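Local coordinates for CRISPR-associated protein, Cse1 family (PDB 4H3T) that probably serves as the large Cse1 subunit of a type I-E CRISPR Cascade complex, helping it recognise invading DNA, at residues 421-426 with 500-505; 425-430 with 436-441. The protein carries 1 engineered substitution. One frame throughout, in Å; residues are numbered along the deposited sequence.

Contact 1. Residues 421-426 with 500-505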
loop_
_atom_site.group_PDB
_atom_site.type_symbol
_atom_site.label_atom_id
_atom_site.label_comp_id
_atom_site.label_asym_id
_atom_site.label_seq_id
_atom_site.Cartn_x
_atom_site.Cartn_y
_atom_site.Cartn_z
ATOM N N GLU A 421 29.798 -12.965 12.617
ATOM C CA GLU A 421 29.938 -14.155 13.449
ATOM C C GLU A 421 31.341 -14.340 14.061
ATOM O O GLU A 421 31.544 -15.306 14.822
ATOM C CB GLU A 421 29.565 -15.389 12.628
ATOM C CG GLU A 421 30.594 -15.819 11.621
ATOM C CD GLU A 421 30.098 -16.942 10.746
ATOM O OE1 GLU A 421 28.902 -17.287 10.841
ATOM O OE2 GLU A 421 30.917 -17.494 9.980
ATOM N N ALA A 422 32.338 -13.504 13.657
ATOM C CA ALA A 422 33.711 -13.667 14.110
ATOM C C ALA A 422 33.823 -13.699 15.631
ATOM O O ALA A 422 34.604 -14.481 16.163
ATOM C CB ALA A 422 34.600 -12.541 13.563
ATOM N N ARG A 423 33.059 -12.890 16.329
ATOM C CA ARG A 423 33.130 -12.901 17.801
ATOM C C ARG A 423 32.677 -14.267 18.435
ATOM O O ARG A 423 32.978 -14.511 19.582
ATOM C CB ARG A 423 32.347 -11.720 18.388
ATOM C CG ARG A 423 30.870 -11.808 18.554
ATOM C CD ARG A 423 30.263 -10.368 18.684
ATOM N NE ARG A 423 29.983 -9.915 17.325
ATOM C CZ ARG A 423 28.900 -9.287 16.885
ATOM N NH1 ARG A 423 28.755 -9.050 15.594
ATOM N NH2 ARG A 423 27.952 -8.881 17.738
ATOM N N TYR A 424 32.025 -15.132 17.686
ATOM C CA TYR A 424 31.508 -16.416 18.178
ATOM C C TYR A 424 32.253 -17.574 17.577
ATOM O O TYR A 424 31.918 -18.709 17.829
ATOM C CB TYR A 424 29.989 -16.556 17.832
ATOM C CG TYR A 424 29.154 -15.404 18.329
ATOM C CD1 TYR A 424 29.128 -15.071 19.680
ATOM C CD2 TYR A 424 28.496 -14.566 17.444
ATOM C CE1 TYR A 424 28.484 -13.927 20.129
ATOM C CE2 TYR A 424 27.819 -13.450 17.883
ATOM C CZ TYR A 424 27.768 -13.162 19.238
ATOM O OH TYR A 424 27.105 -12.056 19.675
ATOM N N LEU A 425 33.200 -17.309 16.695
ATOM C CA LEU A 425 33.910 -18.393 16.046
ATOM C C LEU A 425 34.890 -19.103 16.983
ATOM O O LEU A 425 35.508 -18.473 17.859
ATOM C CB LEU A 425 34.685 -17.818 14.865
ATOM C CG LEU A 425 34.916 -18.707 13.703
ATOM C CD1 LEU A 425 33.666 -18.881 12.909
ATOM C CD2 LEU A 425 36.036 -18.127 12.787
ATOM N N SER A 426 34.959 -20.437 16.804
ATOM C CA SER A 426 35.888 -21.385 17.451
ATOM C C SER A 426 36.965 -21.759 16.480
ATOM O O SER A 426 36.756 -21.639 15.280
ATOM C CB SER A 426 35.155 -22.697 17.845
ATOM O OG SER A 426 34.453 -22.395 19.030
ATOM N N SER A 500 35.283 -3.249 8.662
ATOM C CA SER A 500 36.393 -2.677 9.446
ATOM C C SER A 500 35.964 -2.322 10.872
ATOM O O SER A 500 36.692 -2.636 11.821
ATOM C CB SER A 500 36.986 -1.451 8.765
ATOM O OG SER A 500 37.702 -1.947 7.649
ATOM N N ARG A 501 34.786 -1.712 11.042
ATOM C CA ARG A 501 34.320 -1.404 12.399
ATOM C C ARG A 501 34.148 -2.687 13.256
ATOM O O ARG A 501 34.607 -2.754 14.396
ATOM C CB ARG A 501 32.998 -0.650 12.334
ATOM C CG ARG A 501 32.498 -0.225 13.691
ATOM C CD ARG A 501 31.042 0.154 13.570
ATOM N NE ARG A 501 30.218 -1.053 13.439
ATOM C CZ ARG A 501 28.918 -1.069 13.169
ATOM N NH1 ARG A 501 28.255 0.064 12.983
ATOM N NH2 ARG A 501 28.270 -2.220 13.089
ATOM N N GLU A 502 33.522 -3.692 12.699
ATOM C CA GLU A 502 33.288 -4.961 13.434
ATOM C C GLU A 502 34.573 -5.700 13.772
ATOM O O GLU A 502 34.711 -6.204 14.886
ATOM C CB GLU A 502 32.361 -5.870 12.586
ATOM C CG GLU A 502 30.946 -5.334 12.506
ATOM C CD GLU A 502 30.196 -5.420 13.826
ATOM O OE1 GLU A 502 30.487 -6.323 14.644
ATOM O OE2 GLU A 502 29.364 -4.523 14.068
ATOM N N LEU A 503 35.529 -5.749 12.821
ATOM C CA LEU A 503 36.812 -6.391 13.066
ATOM C C LEU A 503 37.577 -5.667 14.168
ATOM O O LEU A 503 38.160 -6.309 15.023
ATOM C CB LEU A 503 37.659 -6.453 11.797
ATOM C CG LEU A 503 37.070 -7.309 10.673
ATOM C CD1 LEU A 503 37.763 -6.976 9.309
ATOM C CD2 LEU A 503 37.144 -8.812 11.030
ATOM N N ALA A 504 37.529 -4.349 14.199
ATOM C CA ALA A 504 38.257 -3.586 15.230
ATOM C C ALA A 504 37.680 -3.818 16.655
ATOM O O ALA A 504 38.342 -3.524 17.626
ATOM C CB ALA A 504 38.226 -2.076 14.876
ATOM N N GLN A 505 36.456 -4.306 16.781
ATOM C CA GLN A 505 35.840 -4.574 18.086
ATOM C C GLN A 505 36.156 -5.970 18.634
ATOM O O GLN A 505 35.789 -6.250 19.769
ATOM C CB GLN A 505 34.330 -4.452 17.975
ATOM C CG GLN A 505 33.850 -3.014 17.687
ATOM C CD GLN A 505 33.180 -2.375 18.890
ATOM O OE1 GLN A 505 33.707 -2.390 20.019
ATOM N NE2 GLN A 505 31.995 -1.798 18.680
#
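R423 brings NH1 of its guanidinium up to OE1 of E502, the two side chains crossing at a slant, and this is how the turn at 421-426 meets the end of helix 481-504 in the C-terminal helical bundle, a four-helix feature of Cse1 proteins. R423 NH1 stands 3.4 Å from E502 OE1, but the two flat groups are 29° apart in orientation and the oxygen lies well out of the guanidinium plane. No N-H is aimed at it; the attraction is between charges alone, a surface salt bridge without direction. The backbones stay well separated, with R423 CA 8.8 Å from Q505 CA, and two long side chains do the bridging.

R423 gets there by a bend at its third torsion (88°), while its own stem is steadied by the next residue: CG lies 3.4 Å above the plane of the Y424 ring, over the ring's centre. Y424 in turn packs on L447, A448 and A451 of helix 445-473. The short 3-10 turn that carries R423 is closed by Y424 N bonding E421 O at 2.9 Å, and Q510 NE2 donates to the carbonyls of A422 and L425 as the chain leaves it. A422 packs on A513 of helix 511-532, so the turn lies against helices 445-473 and 511-532.

E502 is shared between two arginines, making a small salt-bridge network. Its other oxygen is held from within its own helix by R501, which also pairs with E458 of helix 445-473. That tie is the directed one: R501 NH2 donates to the anti lone pair of E502 OE2 at 2.7 Å, near the guanidinium plane and at an N-H...O angle of 159°.

Contact 2. Residues 425-430 with 436-441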
loop_
_atom_site.group_PDB
_atom_site.type_symbol
_atom_site.label_atom_id
_atom_site.label_comp_id
_atom_site.label_asym_id
_atom_site.label_seq_id
_atom_site.Cartn_x
_atom_site.Cartn_y
_atom_site.Cartn_z
ATOM N N LEU A 425 33.200 -17.309 16.695
ATOM C CA LEU A 425 33.910 -18.393 16.046
ATOM C C LEU A 425 34.890 -19.103 16.983
ATOM O O LEU A 425 35.508 -18.473 17.859
ATOM C CB LEU A 425 34.685 -17.818 14.865
ATOM C CG LEU A 425 34.916 -18.707 13.703
ATOM C CD1 LEU A 425 33.666 -18.881 12.909
ATOM C CD2 LEU A 425 36.036 -18.127 12.787
ATOM N N SER A 426 34.959 -20.437 16.804
ATOM C CA SER A 426 35.888 -21.385 17.451
ATOM C C SER A 426 36.965 -21.759 16.480
ATOM O O SER A 426 36.756 -21.639 15.280
ATOM C CB SER A 426 35.155 -22.697 17.845
ATOM O OG SER A 426 34.453 -22.395 19.030
ATOM N N TYR A 427 38.097 -22.269 17.003
ATOM C CA TYR A 427 39.151 -22.924 16.262
ATOM C C TYR A 427 39.141 -24.356 16.822
ATOM O O TYR A 427 39.642 -24.593 17.904
ATOM C CB TYR A 427 40.514 -22.250 16.374
ATOM C CG TYR A 427 41.515 -22.915 15.465
ATOM C CD1 TYR A 427 41.524 -22.651 14.103
ATOM C CD2 TYR A 427 42.447 -23.812 15.963
ATOM C CE1 TYR A 427 42.450 -23.234 13.266
ATOM C CE2 TYR A 427 43.372 -24.428 15.126
ATOM C CZ TYR A 427 43.384 -24.124 13.782
ATOM O OH TYR A 427 44.294 -24.722 12.959
ATOM N N ASP A 428 38.447 -25.247 16.149
ATOM C CA ASP A 428 38.122 -26.558 16.665
ATOM C C ASP A 428 39.035 -27.639 16.107
ATOM O O ASP A 428 38.876 -28.059 14.956
ATOM C CB ASP A 428 36.660 -26.838 16.343
ATOM C CG ASP A 428 36.086 -28.088 16.998
ATOM O OD1 ASP A 428 36.890 -28.990 17.401
ATOM O OD2 ASP A 428 34.855 -28.189 17.066
ATOM N N LEU A 429 39.954 -28.122 16.986
ATOM C CA LEU A 429 40.996 -29.095 16.692
ATOM C C LEU A 429 40.496 -30.518 16.390
ATOM O O LEU A 429 41.293 -31.343 15.948
ATOM C CB LEU A 429 41.995 -29.171 17.856
ATOM C CG LEU A 429 42.938 -27.949 18.076
ATOM C CD1 LEU A 429 43.591 -28.040 19.442
ATOM C CD2 LEU A 429 44.073 -27.927 17.067
ATOM N N SER A 430 39.222 -30.816 16.571
ATOM C CA SER A 430 38.712 -32.141 16.207
ATOM C C SER A 430 38.386 -32.220 14.702
ATOM O O SER A 430 37.934 -33.281 14.254
ATOM C CB SER A 430 37.493 -32.501 17.029
ATOM O OG SER A 430 36.387 -31.738 16.595
ATOM N N LYS A 436 37.317 -26.080 7.991
ATOM C CA LYS A 436 36.391 -26.741 8.911
ATOM C C LYS A 436 36.735 -26.469 10.381
ATOM O O LYS A 436 35.842 -26.509 11.197
ATOM C CB LYS A 436 36.366 -28.254 8.669
ATOM C CG LYS A 436 35.718 -28.661 7.335
ATOM C CD LYS A 436 35.566 -30.200 7.255
ATOM C CE LYS A 436 34.619 -30.666 6.173
ATOM N NZ LYS A 436 35.077 -30.306 4.803
ATOM N N ARG A 437 37.998 -26.179 10.724
ATOM C CA ARG A 437 38.331 -25.842 12.124
ATOM C C ARG A 437 37.717 -24.486 12.537
ATOM O O ARG A 437 37.395 -24.331 13.699
ATOM C CB ARG A 437 39.858 -25.799 12.344
ATOM C CG ARG A 437 40.519 -27.152 12.291
ATOM C CD ARG A 437 41.953 -27.080 12.719
ATOM N NE ARG A 437 42.524 -28.416 12.955
ATOM C CZ ARG A 437 43.779 -28.658 13.313
ATOM N NH1 ARG A 437 44.653 -27.661 13.427
ATOM N NH2 ARG A 437 44.183 -29.897 13.524
ATOM N N HIS A 438 37.587 -23.520 11.597
ATOM C CA HIS A 438 37.046 -22.197 11.836
ATOM C C HIS A 438 35.545 -22.299 11.693
ATOM O O HIS A 438 35.021 -22.221 10.575
ATOM C CB HIS A 438 37.614 -21.185 10.848
ATOM C CG HIS A 438 39.063 -20.854 11.020
ATOM N ND1 HIS A 438 40.045 -21.614 10.418
ATOM C CD2 HIS A 438 39.648 -19.814 11.666
ATOM C CE1 HIS A 438 41.204 -21.069 10.771
ATOM N NE2 HIS A 438 41.017 -19.968 11.507
ATOM N N ARG A 439 34.859 -22.496 12.821
ATOM C CA ARG A 439 33.435 -22.756 12.828
ATOM C C ARG A 439 32.759 -22.140 14.064
ATOM O O ARG A 439 33.370 -21.975 15.124
ATOM C CB ARG A 439 33.219 -24.273 12.799
ATOM C CG ARG A 439 33.702 -24.970 14.070
ATOM C CD ARG A 439 33.704 -26.459 13.990
ATOM N NE ARG A 439 32.453 -27.031 13.477
ATOM C CZ ARG A 439 31.400 -27.396 14.211
ATOM N NH1 ARG A 439 31.401 -27.222 15.532
ATOM N NH2 ARG A 439 30.335 -27.931 13.632
ATOM N N VAL A 440 31.469 -21.889 13.933
ATOM C CA VAL A 440 30.661 -21.445 15.065
ATOM C C VAL A 440 30.233 -22.703 15.796
ATOM O O VAL A 440 29.599 -23.540 15.180
ATOM C CB VAL A 440 29.417 -20.617 14.653
ATOM C CG1 VAL A 440 28.565 -20.308 15.874
ATOM C CG2 VAL A 440 29.820 -19.349 13.926
ATOM N N PRO A 441 30.510 -22.871 17.063
ATOM C CA PRO A 441 30.004 -24.081 17.738
ATOM C C PRO A 441 28.473 -24.089 17.819
ATOM O O PRO A 441 27.799 -23.036 17.778
ATOM C CB PRO A 441 30.656 -24.037 19.120
ATOM C CG PRO A 441 31.113 -22.682 19.322
ATOM C CD PRO A 441 31.179 -21.945 18.001
HETATM O O HOH W 1 33.255 -26.108 17.508
HETATM O O HOH W 2 42.898 -32.485 14.065
#
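The Y427 ring takes a CH-pi contact from R437 CB, over one face toward the rim and 3.7 Å above its plane, and meets H438 CE1 at its edge. That edge points at the face of H438 in a T-shaped pair, centroids of the Y427 and H438 rings 5.1 Å apart and planes at 75°; H438 ND1 is hydrogen-bonded to E434 O. The R437 guanidinium has L429 CD2 over one face and, in plane at its edge, Y427 OH and a water that links R437 NH2 to L429 O. Extended from CG to NE, the R437 chain runs from CE1 of Y427 past CZ, which brings NH1 to the hydroxyl. R437 NH1 donates to Y427 OH at 3.0 Å; E434 is a second partner of that hydroxyl, and F431 O takes R437 NE.

The backbones that carry these groups form a small antiparallel beta hairpin, its connection including helix 434-437. S426 and R439 form the hydrogen-bonded pair, with S426 N to R439 O at 2.8 Å; Y427 and H438 are the non-hydrogen-bonded pair. D428 N then bonds R437 O. D428 OD1 accepts from S430 N in an Asx turn, while a water joins D428 OD2 to R439 NH1, whose guanidinium also pairs with E442.

Following the chain from the N terminus, helix 417-420 runs into 421-426, where both contacts begin; they share L425 and S426. Contact 2 closes first, a short loop in which 425-430 turns back through helix 434-437 to 436-441. Contact 1 closes much later, after helix 445-473 and nearly all of helix 481-504, so the hairpin nests almost wholly inside its long loop. Their centres are about 15 Å apart, and they touch where Y424 O packs 3.3 Å from P441 CD. Helix 511-532, which follows both, joins them: A422 and L425 lie on A513, and H438 on A516, so turn and hairpin sit at one end of the helical bundle.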